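PDB 4OVY: haloacid dehalogenase domain protein hydrolase from Planctomyces limnophilus, which is a putative phosphatase of the haloacid dehalogenase superfamily that binds calcium and probably acts as a hydrolase. Local coordinates for residues 39-44 with 155-160. Numbering follows the deposited sequence.
Sequences VTFDND and FKTFIV. With CA (calcium ion), chain J; EDO (1,2-ethanediol), chain H.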
# COMPACT_ATOMS: atom_id res chain seq x y z
N VAL A 39 2.16 13.21 2.83
CA VAL A 39 1.63 13.67 4.11
C VAL A 39 0.64 12.64 4.65
O VAL A 39 -0.20 12.13 3.91
CB VAL A 39 0.98 15.07 4.02
CG1 VAL A 39 -0.13 15.12 2.98
CG2 VAL A 39 0.44 15.51 5.38
N THR A 40 0.76 12.34 5.95
CA THR A 40 -0.07 11.33 6.60
C THR A 40 -0.94 11.93 7.70
O THR A 40 -0.47 12.75 8.50
CB THR A 40 0.77 10.18 7.19
OG1 THR A 40 1.78 10.71 8.06
CG2 THR A 40 1.42 9.37 6.09
N PHE A 41 -2.20 11.52 7.71
CA PHE A 41 -3.18 11.96 8.69
C PHE A 41 -3.76 10.75 9.42
O PHE A 41 -4.14 9.77 8.79
CB PHE A 41 -4.36 12.65 8.00
CG PHE A 41 -4.01 13.94 7.32
CD1 PHE A 41 -3.48 13.94 6.03
CD2 PHE A 41 -4.23 15.15 7.95
CE1 PHE A 41 -3.16 15.14 5.41
CE2 PHE A 41 -3.90 16.35 7.33
CZ PHE A 41 -3.37 16.34 6.05
N ASP A 42 -3.87 10.84 10.74
CA ASP A 42 -4.80 9.98 11.45
C ASP A 42 -6.23 10.37 11.01
O ASP A 42 -6.44 11.46 10.47
CB ASP A 42 -4.64 10.13 12.95
CG ASP A 42 -5.26 9.00 13.74
OD1 ASP A 42 -5.73 7.99 13.17
OD2 ASP A 42 -5.27 9.11 14.97
N ASN A 43 -7.19 9.48 11.25
CA ASN A 43 -8.59 9.76 10.94
C ASN A 43 -9.38 10.16 12.19
O ASN A 43 -9.70 11.34 12.38
CB ASN A 43 -9.25 8.55 10.25
CG ASN A 43 -10.66 8.85 9.76
OD1 ASN A 43 -10.97 9.98 9.34
ND2 ASN A 43 -11.53 7.85 9.80
N ASP A 44 -9.67 9.19 13.06
CA ASP A 44 -10.43 9.45 14.29
C ASP A 44 -9.79 10.57 15.10
O ASP A 44 -8.63 10.47 15.47
CB ASP A 44 -10.49 8.19 15.16
CG ASP A 44 -11.21 7.02 14.50
OD1 ASP A 44 -12.12 7.24 13.66
OD2 ASP A 44 -10.87 5.88 14.84
N PHE A 155 1.00 17.49 -3.01
CA PHE A 155 1.19 16.47 -1.97
C PHE A 155 0.24 15.31 -2.23
O PHE A 155 -0.86 15.52 -2.73
CB PHE A 155 0.85 17.00 -0.58
CG PHE A 155 1.90 17.86 0.03
CD1 PHE A 155 2.13 19.14 -0.45
CD2 PHE A 155 2.64 17.42 1.12
CE1 PHE A 155 3.10 19.95 0.12
CE2 PHE A 155 3.61 18.22 1.70
CZ PHE A 155 3.84 19.49 1.19
N LYS A 156 0.67 14.10 -1.88
CA LYS A 156 -0.21 12.94 -1.81
C LYS A 156 -0.63 12.75 -0.37
O LYS A 156 0.21 12.54 0.51
CB LYS A 156 0.48 11.66 -2.29
CG LYS A 156 0.78 11.64 -3.78
CD LYS A 156 1.51 10.37 -4.21
CE LYS A 156 0.57 9.21 -4.52
NZ LYS A 156 1.19 8.27 -5.51
N THR A 157 -1.94 12.81 -0.13
CA THR A 157 -2.51 12.77 1.21
C THR A 157 -2.92 11.34 1.53
O THR A 157 -3.76 10.77 0.84
CB THR A 157 -3.75 13.68 1.31
OG1 THR A 157 -4.69 13.33 0.29
CG2 THR A 157 -3.36 15.15 1.16
N PHE A 158 -2.33 10.77 2.58
CA PHE A 158 -2.67 9.42 3.05
C PHE A 158 -3.35 9.47 4.42
O PHE A 158 -3.05 10.32 5.26
CB PHE A 158 -1.40 8.58 3.23
CG PHE A 158 -0.79 8.07 1.96
CD1 PHE A 158 -0.05 8.92 1.15
CD2 PHE A 158 -0.89 6.73 1.61
CE1 PHE A 158 0.54 8.45 -0.01
CE2 PHE A 158 -0.30 6.26 0.46
CZ PHE A 158 0.41 7.11 -0.35
N ILE A 159 -4.26 8.52 4.64
CA ILE A 159 -4.73 8.23 6.00
C ILE A 159 -3.89 7.10 6.58
O ILE A 159 -3.60 6.11 5.90
CB ILE A 159 -6.22 7.84 6.01
CG1 ILE A 159 -7.07 9.09 5.77
CG2 ILE A 159 -6.61 7.20 7.34
CD1 ILE A 159 -8.52 8.76 5.48
N VAL A 160 -3.50 7.26 7.84
CA VAL A 160 -2.78 6.25 8.60
C VAL A 160 -3.48 6.13 9.96
O VAL A 160 -3.22 6.90 10.88
CB VAL A 160 -1.28 6.59 8.76
CG1 VAL A 160 -0.53 5.47 9.47
CG2 VAL A 160 -0.65 6.84 7.39
CA CA J . -6.71 9.58 16.72
C1 EDO H . -9.16 3.79 16.35
O1 EDO H . -8.69 5.08 15.94
C2 EDO H . -8.25 3.21 17.43
O2 EDO H . -6.88 3.47 17.10
O HOH W 1 -4.34 8.12 17.15
O HOH W 2 -7.71 8.63 18.28
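V39 pairs with strand 156-160 in parallel and touches F155 just before it. Its CB lies 4.1 Å from F155 CD2; CG1, held between the backbone N and the carbonyl carbon (chi1 57°), reaches the same ring atom, lies 3.6 Å from K156 O and sits 3.7 Å from T157 CG2, the V39 and T157 side chains running side by side on one face of the sheet. CG2, anti to the backbone N, meets no atom of 155-160; the side chain also packs on M230. On the face that carries T40 and F158, T40 CG2 also reaches V160 CG2, at 3.5 Å. Four backbone hydrogen bonds lace the strands together: V39 N to K156 O, F158 N to V39 O, F41 N to F158 O and V160 N to F41 O, the last 2.8 Å long. F158 O also lies at the edge of the F41 ring, in its plane.

Beyond the strand the 39-44 chain bends into the metal site. D42 OD2 binds the calcium ion at 2.3 Å and D44 contributes its carbonyl O, with N234 and two waters as further ligands, while D42 OD1 forms a salt bridge with K216, whose NZ also donates a hydrogen bond to V160 O. D42 and D44 match the DxDx(T/V) pattern, consistent with the usual HAD active site at a strand's C-terminal end. In this Rossmann-like core, strand 38-41 runs between 156-161 and 230-233; helix 141-152 packs on F41 and T157, and M241 of helix 239-246 on T40 and V160.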